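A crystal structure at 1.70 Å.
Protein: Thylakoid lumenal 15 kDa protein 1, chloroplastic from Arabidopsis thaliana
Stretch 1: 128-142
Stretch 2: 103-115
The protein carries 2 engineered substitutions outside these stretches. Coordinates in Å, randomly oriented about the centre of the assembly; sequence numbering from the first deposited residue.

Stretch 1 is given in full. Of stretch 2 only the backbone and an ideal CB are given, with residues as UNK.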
ATOM      1  N   GLY A 128      -7.038  13.381  -7.733  1.00 28.24           N
ATOM      2  CA  GLY A 128      -7.451  13.608  -6.363  1.00 27.80           C
ATOM      3  C   GLY A 128      -6.432  14.256  -5.481  1.00 28.08           C
ATOM      4  O   GLY A 128      -5.254  14.477  -5.869  1.00 28.10           O
ATOM      5  N   VAL A 129      -6.902  14.568  -4.271  1.00 27.57           N
ATOM      6  CA  VAL A 129      -6.075  15.142  -3.238  1.00 28.33           C
ATOM      7  C   VAL A 129      -6.223  14.243  -2.023  1.00 27.33           C
ATOM      8  O   VAL A 129      -7.312  13.754  -1.724  1.00 27.32           O
ATOM      9  CB  VAL A 129      -6.500  16.592  -2.821  1.00 28.03           C
ATOM     10  CG1 VAL A 129      -5.326  17.314  -2.176  1.00 29.78           C
ATOM     11  CG2 VAL A 129      -6.998  17.387  -4.034  1.00 30.22           C
ATOM     12  N   ASN A 130      -5.112  14.050  -1.352  1.00 27.41           N
ATOM     13  CA  ASN A 130      -5.048  13.195  -0.175  1.00 27.51           C
ATOM     14  C   ASN A 130      -5.801  13.825   1.001  1.00 27.74           C
ATOM     15  O   ASN A 130      -5.363  14.872   1.500  1.00 29.19           O
ATOM     16  CB  ASN A 130      -3.586  12.978   0.172  1.00 26.47           C
ATOM     17  CG  ASN A 130      -3.396  11.984   1.297  1.00 27.54           C
ATOM     18  OD1 ASN A 130      -3.285  12.373   2.450  1.00 25.27           O
ATOM     19  ND2 ASN A 130      -3.351  10.701   0.968  1.00 25.69           N
ATOM     20  N   ALA A 131      -6.907  13.194   1.418  1.00 27.48           N
ATOM     21  CA  ALA A 131      -7.760  13.684   2.537  1.00 27.26           C
ATOM     22  C   ALA A 131      -6.937  14.046   3.753  1.00 26.83           C
ATOM     23  O   ALA A 131      -7.401  14.807   4.608  1.00 27.04           O
ATOM     24  CB  ALA A 131      -8.798  12.652   2.935  1.00 28.05           C
ATOM     25  N   THR A 132      -5.737  13.469   3.833  1.00 26.74           N
ATOM     26  CA  THR A 132      -4.825  13.631   4.970  1.00 26.92           C
ATOM     27  C   THR A 132      -3.785  14.707   4.743  1.00 26.99           C
ATOM     28  O   THR A 132      -3.599  15.566   5.598  1.00 26.84           O
ATOM     29  CB  THR A 132      -4.147  12.261   5.399  1.00 27.01           C
ATOM     30  OG1 THR A 132      -5.149  11.391   5.938  1.00 28.52           O
ATOM     31  CG2 THR A 132      -3.042  12.467   6.417  1.00 25.46           C
ATOM     32  N   THR A 133      -3.120  14.695   3.586  1.00 27.25           N
ATOM     33  CA  THR A 133      -1.990  15.603   3.365  1.00 27.49           C
ATOM     34  C   THR A 133      -2.301  16.812   2.459  1.00 27.47           C
ATOM     35  O   THR A 133      -1.532  17.759   2.408  1.00 27.92           O
ATOM     36  CB  THR A 133      -0.724  14.896   2.773  1.00 28.16           C
ATOM     37  OG1 THR A 133      -0.980  14.508   1.415  1.00 26.13           O
ATOM     38  CG2 THR A 133      -0.281  13.680   3.617  1.00 28.78           C
ATOM     39  N   GLY A 134      -3.391  16.774   1.717  1.00 28.23           N
ATOM     40  CA  GLY A 134      -3.633  17.869   0.776  1.00 29.19           C
ATOM     41  C   GLY A 134      -2.535  17.997  -0.295  1.00 29.83           C
ATOM     42  O   GLY A 134      -2.357  19.063  -0.917  1.00 29.99           O
ATOM     43  N   ASN A 135      -1.763  16.929  -0.487  1.00 29.35           N
ATOM     44  CA  ASN A 135      -0.880  16.831  -1.651  1.00 28.64           C
ATOM     45  C   ASN A 135      -1.685  16.293  -2.838  1.00 28.35           C
ATOM     46  O   ASN A 135      -2.600  15.468  -2.681  1.00 29.08           O
ATOM     47  CB  ASN A 135       0.366  16.001  -1.353  1.00 28.89           C
ATOM     48  CG  ASN A 135       1.415  16.772  -0.610  1.00 30.34           C
ATOM     49  OD1 ASN A 135       1.453  18.012  -0.681  1.00 31.87           O
ATOM     50  ND2 ASN A 135       2.299  16.060   0.095  1.00 28.69           N
ATOM     51  N   ALA A 136      -1.408  16.795  -4.034  1.00 26.66           N
ATOM     52  CA  ALA A 136      -2.203  16.359  -5.175  1.00 25.42           C
ATOM     53  C   ALA A 136      -1.530  15.116  -5.744  1.00 23.75           C
ATOM     54  O   ALA A 136      -0.308  15.114  -5.928  1.00 23.24           O
ATOM     55  CB  ALA A 136      -2.299  17.460  -6.232  1.00 25.58           C
ATOM     56  N   THR A 137      -2.315  14.062  -5.987  1.00 22.92           N
ATOM     57  CA  THR A 137      -1.731  12.732  -6.299  1.00 22.97           C
ATOM     58  C   THR A 137      -0.826  12.837  -7.496  1.00 22.08           C
ATOM     59  O   THR A 137       0.291  12.363  -7.459  1.00 22.40           O
ATOM     60  CB  THR A 137      -2.797  11.635  -6.516  1.00 21.69           C
ATOM     61  OG1 THR A 137      -3.489  11.422  -5.282  1.00 22.60           O
ATOM     62  CG2 THR A 137      -2.147  10.289  -6.972  1.00 22.54           C
ATOM     63  N   ARG A 138      -1.300  13.548  -8.516  1.00 23.09           N
ATOM     64  CA  ARG A 138      -0.546  13.824  -9.756  1.00 23.12           C
ATOM     65  C   ARG A 138       0.750  14.578  -9.536  1.00 23.14           C
ATOM     66  O   ARG A 138       1.711  14.351 -10.261  1.00 22.87           O
ATOM     67  CB  ARG A 138      -1.425  14.596 -10.739  1.00 24.46           C
ATOM     68  CG  ARG A 138      -2.677  13.850 -11.171  1.00 24.59           C
ATOM     69  CD  ARG A 138      -3.368  14.537 -12.328  1.00 29.11           C
ATOM     70  NE  ARG A 138      -2.584  14.523 -13.568  1.00 31.53           N
ATOM     71  CZ  ARG A 138      -2.390  13.443 -14.332  1.00 34.10           C
ATOM     72  NH1 ARG A 138      -2.886  12.261 -13.990  1.00 32.33           N
ATOM     73  NH2 ARG A 138      -1.680  13.536 -15.443  1.00 32.95           N
ATOM     74  N   ASP A 139       0.774  15.494  -8.556  1.00 22.74           N
ATOM     75  CA  ASP A 139       2.003  16.220  -8.226  0.50 22.44           C
ATOM     76  C   ASP A 139       3.011  15.349  -7.522  1.00 22.61           C
ATOM     77  O   ASP A 139       4.213  15.422  -7.797  1.00 23.92           O
ATOM     78  CB  ASP A 139       1.701  17.459  -7.385  0.50 22.24           C
ATOM     79  CG  ASP A 139       0.943  18.506  -8.155  0.50 21.88           C
ATOM     80  OD1 ASP A 139       1.099  18.546  -9.396  0.50 21.49           O
ATOM     81  OD2 ASP A 139       0.204  19.289  -7.521  0.50 21.38           O
ATOM     82  N   THR A 140       2.544  14.512  -6.588  1.00 23.11           N
ATOM     83  CA  THR A 140       3.448  13.617  -5.888  1.00 23.78           C
ATOM     84  C   THR A 140       4.066  12.651  -6.870  1.00 21.93           C
ATOM     85  O   THR A 140       5.194  12.218  -6.679  1.00 23.21           O
ATOM     86  CB  THR A 140       2.736  12.855  -4.731  1.00 23.85           C
ATOM     87  OG1 THR A 140       1.750  11.965  -5.261  1.00 24.81           O
ATOM     88  CG2 THR A 140       2.061  13.858  -3.795  1.00 24.60           C
ATOM     89  N   LEU A 141       3.318  12.348  -7.932  1.00 21.39           N
ATOM     90  CA  LEU A 141       3.778  11.464  -9.007  1.00 20.38           C
ATOM     91  C   LEU A 141       4.525  12.215 -10.108  1.00 20.60           C
ATOM     92  O   LEU A 141       5.144  11.594 -10.967  1.00 19.66           O
ATOM     93  CB  LEU A 141       2.575  10.746  -9.650  1.00 20.20           C
ATOM     94  CG  LEU A 141       1.954   9.587  -8.866  1.00 18.36           C
ATOM     95  CD1 LEU A 141       0.671   9.092  -9.457  1.00 16.11           C
ATOM     96  CD2 LEU A 141       2.956   8.444  -8.700  1.00 16.37           C
ATOM     97  N   LEU A 142       4.434  13.547 -10.076  1.00 22.26           N
ATOM     98  CA  LEU A 142       5.125  14.408 -11.042  1.00 22.61           C
ATOM     99  C   LEU A 142       4.682  14.060 -12.453  1.00 23.39           C
ATOM    100  O   LEU A 142       5.512  13.846 -13.358  1.00 23.94           O
ATOM    101  CB  LEU A 142       6.642  14.290 -10.905  1.00 23.20           C
ATOM    102  CG  LEU A 142       7.209  14.738  -9.547  1.00 25.56           C
ATOM    103  CD1 LEU A 142       8.661  14.314  -9.431  1.00 26.47           C
ATOM    104  CD2 LEU A 142       7.039  16.264  -9.378  1.00 25.81           C
ATOM    105  N   UNK A 103      -7.097   1.584  -7.373  1.00 18.08           N
ATOM    106  CA  UNK A 103      -7.676   2.919  -7.242  1.00 18.93           C
ATOM    107  C   UNK A 103      -6.738   3.758  -6.409  1.00 18.83           C
ATOM    108  O   UNK A 103      -6.553   3.482  -5.226  1.00 19.04           O
ATOM    109  CB  UNK A 103      -9.071   2.872  -6.616  1.00 18.93           C
ATOM    110  N   UNK A 104      -6.140   4.785  -7.011  1.00 18.39           N
ATOM    111  CA  UNK A 104      -5.168   5.629  -6.313  1.00 19.00           C
ATOM    112  C   UNK A 104      -5.630   7.077  -6.131  1.00 19.89           C
ATOM    113  O   UNK A 104      -4.790   7.975  -6.004  1.00 20.46           O
ATOM    114  CB  UNK A 104      -3.842   5.616  -7.076  1.00 19.00           C
ATOM    115  N   UNK A 105      -6.943   7.256  -6.116  1.00 21.24           N
ATOM    116  CA  UNK A 105      -7.557   8.577  -5.950  1.00 23.25           C
ATOM    117  C   UNK A 105      -7.131   9.110  -4.602  1.00 22.92           C
ATOM    118  O   UNK A 105      -7.485   8.527  -3.570  1.00 24.31           O
ATOM    119  CB  UNK A 105      -9.082   8.517  -6.063  1.00 23.25           C
ATOM    120  N   UNK A 106      -6.375  10.204  -4.607  1.00 23.14           N
ATOM    121  CA  UNK A 106      -5.929  10.862  -3.378  1.00 21.66           C
ATOM    122  C   UNK A 106      -4.784  10.150  -2.679  1.00 21.16           C
ATOM    123  O   UNK A 106      -4.397  10.513  -1.579  1.00 20.91           O
ATOM    124  CB  UNK A 106      -7.105  10.986  -2.407  1.00 21.66           C
ATOM    125  N   UNK A 107      -4.186   9.149  -3.327  1.00 20.22           N
ATOM    126  CA  UNK A 107      -2.968   8.546  -2.773  1.00 19.72           C
ATOM    127  C   UNK A 107      -1.764   9.506  -2.789  1.00 19.79           C
ATOM    128  O   UNK A 107      -1.594  10.307  -3.715  1.00 21.11           O
ATOM    129  CB  UNK A 107      -2.621   7.279  -3.557  1.00 19.72           C
ATOM    130  N   UNK A 108      -0.901   9.421  -1.801  1.00 19.32           N
ATOM    131  CA  UNK A 108       0.268  10.284  -1.793  1.00 19.35           C
ATOM    132  C   UNK A 108       1.577   9.528  -2.058  1.00 18.69           C
ATOM    133  O   UNK A 108       2.067   8.778  -1.218  1.00 17.05           O
ATOM    134  CB  UNK A 108       0.356  11.009  -0.448  1.00 19.35           C
ATOM    135  N   UNK A 109       2.167   9.756  -3.244  1.00 17.67           N
ATOM    136  CA  UNK A 109       3.372   9.072  -3.667  1.00 16.53           C
ATOM    137  C   UNK A 109       4.679   9.909  -3.538  1.00 18.14           C
ATOM    138  O   UNK A 109       5.636   9.643  -4.242  1.00 17.71           O
ATOM    139  CB  UNK A 109       3.190   8.633  -5.121  1.00 16.53           C
ATOM    140  N   UNK A 110       4.717  10.894  -2.634  1.00 19.13           N
ATOM    141  CA  UNK A 110       5.979  11.641  -2.366  1.00 21.05           C
ATOM    142  C   UNK A 110       7.214  10.832  -2.122  1.00 21.91           C
ATOM    143  O   UNK A 110       7.240   9.924  -1.265  1.00 20.93           O
ATOM    144  CB  UNK A 110       5.785  12.540  -1.144  1.00 21.05           C
ATOM    145  N   UNK A 111       8.283  11.197  -2.831  1.00 21.48           N
ATOM    146  CA  UNK A 111       9.580  10.543  -2.710  1.00 23.31           C
ATOM    147  C   UNK A 111       9.491   9.039  -2.912  1.00 22.74           C
ATOM    148  O   UNK A 111      10.372   8.302  -2.476  1.00 24.17           O
ATOM    149  CB  UNK A 111      10.191  10.843  -1.340  1.00 23.31           C
ATOM    150  N   UNK A 112       8.440   8.575  -3.585  1.00 21.85           N
ATOM    151  CA  UNK A 112       8.432   7.186  -3.977  1.00 21.00           C
ATOM    152  C   UNK A 112       9.199   7.170  -5.283  1.00 21.94           C
ATOM    153  O   UNK A 112       8.740   7.794  -6.271  1.00 21.31           O
ATOM    154  CB  UNK A 112       7.020   6.612  -4.109  1.00 21.00           C
ATOM    155  N   UNK A 113      10.366   6.503  -5.287  1.00 21.78           N
ATOM    156  CA  UNK A 113      11.129   6.398  -6.530  1.00 22.09           C
ATOM    157  C   UNK A 113      10.311   5.552  -7.519  1.00 21.41           C
ATOM    158  O   UNK A 113       9.733   4.540  -7.140  1.00 20.74           O
ATOM    159  CB  UNK A 113      12.509   5.785  -6.284  1.00 22.09           C
ATOM    160  N   UNK A 114      10.216   5.997  -8.761  1.00 19.94           N
ATOM    161  CA  UNK A 114       9.489   5.218  -9.752  1.00 19.71           C
ATOM    162  C   UNK A 114      10.308   5.161 -11.032  1.00 19.45           C
ATOM    163  O   UNK A 114      10.977   6.131 -11.381  1.00 20.03           O
ATOM    164  CB  UNK A 114       8.104   5.813 -10.015  1.00 19.71           C
ATOM    165  N   UNK A 115      10.250   4.028 -11.705  1.00 18.86           N
ATOM    166  CA  UNK A 115      10.700   3.959 -13.087  1.00 20.43           C
ATOM    167  C   UNK A 115       9.716   4.708 -13.978  1.00 21.13           C
ATOM    168  O   UNK A 115       8.511   4.814 -13.668  1.00 20.30           O
ATOM    169  CB  UNK A 115      10.847   2.506 -13.542  1.00 20.43           C
TER

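Position 103 lies out of reach of stretch 1, which places no demand on it; it is Asn103. At 104 the CB points toward stretch 1, 5.0 Å from Thr137 CG2, with the methyls of Leu141 beyond, so an aliphatic side chain suits. It is Ile104, and its CD1 meets Leu141 CD1 at 4.2 Å. Position 105 points away, and many residues would do; Thr105 is found.

At 106 phi is 77°, and an ideal CB would stand 2.9 Å from Val129 O, a clash. Both facts call for glycine, and Gly106 fills the third place of a type II turn running from 104 to 107. The close approach lets Asn130 ND2 donate to Gly106 O at 2.8 Å. The CB at 107 points away from stretch 1, so the contact here rests on the backbone: Thr137 OG1 donates to the carbonyl O of 107 at 2.7 Å. Several side chains could be accommodated; the residue is Ala107.

Position 108 is the most telling. Its CB points sideways, 4.2 Å from Thr133 OG1 and 4.0 Å from Asn130 ND2, and Asn135 ND2 lies farther out, in roughly the direction of Thr133 OG1. A short acceptor is favoured, with Asp, Asn or perhaps Ser plausible. Asp108 receives both Thr133 OG1 (2.7 Å) and Asn135 ND2 (3.1 Å) on its OD2, while its OD1 accepts from the backbone N of 110.

At 109 the CB points toward stretch 1, 3.6 Å from Leu141 CD2. The backbone N donates to Thr140 OG1 at 3.0 Å, leaving the side chain to exploit the apolar surface. Leu, Met or an aromatic would suit; Phe109 is present, with Thr137 CG2 and Thr140 OG1 at its ring edge.

Position 110 points sideways, its CB 4.7 Å from Thr140 CB, and a small or polar residue is reasonable. Thr110 donates from OG1 to Asp108 OD1 at 2.9 Å.

Position 111 points away at positive phi (54°), compatible with Gly, Asn or Asp. It is Asp111, whose N donates to a water that in turn donates to Thr140 O. At 112 the CB points toward stretch 1 but has nothing of it within 5.5 Å, so several side chains would suit; Val112 closes a second type II turn begun at 109 and makes no contact. Position 113 is out of reach and holds Pro113. At 114 the CB points toward stretch 1 but nothing lies within 5.5 Å, so an apolar chain of some length, such as Leu, Met or Phe, could reach Leu141; Leu114 does, CD1 to Leu141 CD2 at 3.4 Å. Position 115, unconstrained here, is Arg115.

Stretch 2 103-115: NITGADFTDVPLR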
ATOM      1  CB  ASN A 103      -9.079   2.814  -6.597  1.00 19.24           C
ATOM      2  CG  ASN A 103      -9.725   4.190  -6.344  1.00 19.87           C
ATOM      3  OD1 ASN A 103      -9.137   5.236  -6.632  1.00 20.87           O
ATOM      4  ND2 ASN A 103     -10.934   4.178  -5.793  1.00 24.97           N
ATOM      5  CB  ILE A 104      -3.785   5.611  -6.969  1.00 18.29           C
ATOM      6  CG1 ILE A 104      -3.850   6.109  -8.432  1.00 17.37           C
ATOM      7  CG2 ILE A 104      -3.193   4.182  -6.867  1.00 17.76           C
ATOM      8  CD1 ILE A 104      -2.495   6.406  -9.029  1.00 14.68           C
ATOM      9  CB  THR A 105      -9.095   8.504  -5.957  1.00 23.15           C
ATOM     10  OG1 THR A 105      -9.556   7.945  -7.183  1.00 25.49           O
ATOM     11  CG2 THR A 105      -9.718   9.927  -5.797  1.00 25.14           C
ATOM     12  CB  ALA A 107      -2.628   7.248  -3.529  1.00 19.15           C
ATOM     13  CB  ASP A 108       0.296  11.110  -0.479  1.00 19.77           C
ATOM     14  CG  ASP A 108       1.302  12.235  -0.503  1.00 22.58           C
ATOM     15  OD1 ASP A 108       2.378  12.079  -1.114  1.00 20.35           O
ATOM     16  OD2 ASP A 108       1.024  13.273   0.151  1.00 25.82           O
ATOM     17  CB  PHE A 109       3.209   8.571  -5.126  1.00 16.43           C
ATOM     18  CG  PHE A 109       2.219   7.438  -5.298  1.00 14.08           C
ATOM     19  CD1 PHE A 109       2.667   6.120  -5.223  1.00 16.21           C
ATOM     20  CD2 PHE A 109       0.881   7.682  -5.599  1.00 14.25           C
ATOM     21  CE1 PHE A 109       1.774   5.034  -5.413  1.00 15.84           C
ATOM     22  CE2 PHE A 109      -0.031   6.628  -5.789  1.00 14.28           C
ATOM     23  CZ  PHE A 109       0.420   5.286  -5.696  1.00 16.60           C
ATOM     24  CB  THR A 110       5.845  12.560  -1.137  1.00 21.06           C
ATOM     25  OG1 THR A 110       4.903  13.571  -1.423  1.00 21.80           O
ATOM     26  CG2 THR A 110       7.206  13.190  -0.763  1.00 23.36           C
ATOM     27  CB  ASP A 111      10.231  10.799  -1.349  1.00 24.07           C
ATOM     28  CG  ASP A 111      10.872  12.135  -1.241  1.00 27.34           C
ATOM     29  OD1 ASP A 111      11.042  12.837  -2.268  1.00 30.52           O
ATOM     30  OD2 ASP A 111      11.217  12.471  -0.090  1.00 31.76           O
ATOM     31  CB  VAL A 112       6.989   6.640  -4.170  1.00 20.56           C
ATOM     32  CG1 VAL A 112       7.015   5.225  -4.801  1.00 20.18           C
ATOM     33  CG2 VAL A 112       6.254   6.654  -2.828  1.00 19.50           C
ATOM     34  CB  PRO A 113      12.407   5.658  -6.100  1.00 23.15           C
ATOM     35  CG  PRO A 113      12.447   5.793  -4.594  1.00 22.55           C
ATOM     36  CD  PRO A 113      11.025   5.784  -4.184  1.00 22.31           C
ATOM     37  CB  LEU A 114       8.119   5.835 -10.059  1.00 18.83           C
ATOM     38  CG  LEU A 114       7.022   5.808  -8.984  1.00 18.61           C
ATOM     39  CD1 LEU A 114       5.789   6.630  -9.454  1.00 20.42           C
ATOM     40  CD2 LEU A 114       6.644   4.389  -8.641  1.00 18.18           C
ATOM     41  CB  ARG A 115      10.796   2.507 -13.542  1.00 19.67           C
ATOM     42  CG  ARG A 115      11.715   1.619 -12.692  1.00 19.09           C
ATOM     43  CD  ARG A 115      11.841   0.250 -13.320  1.00 17.79           C
ATOM     44  NE  ARG A 115      10.532  -0.298 -13.694  1.00 19.81           N
ATOM     45  CZ  ARG A 115       9.791  -1.055 -12.897  1.00 22.33           C
ATOM     46  NH1 ARG A 115      10.235  -1.350 -11.679  1.00 19.85           N
ATOM     47  NH2 ARG A 115       8.610  -1.524 -13.314  1.00 23.82           N
TER
HETATM   48  O   HOH W   1       8.076  12.491  -5.330  1.00 34.08           O
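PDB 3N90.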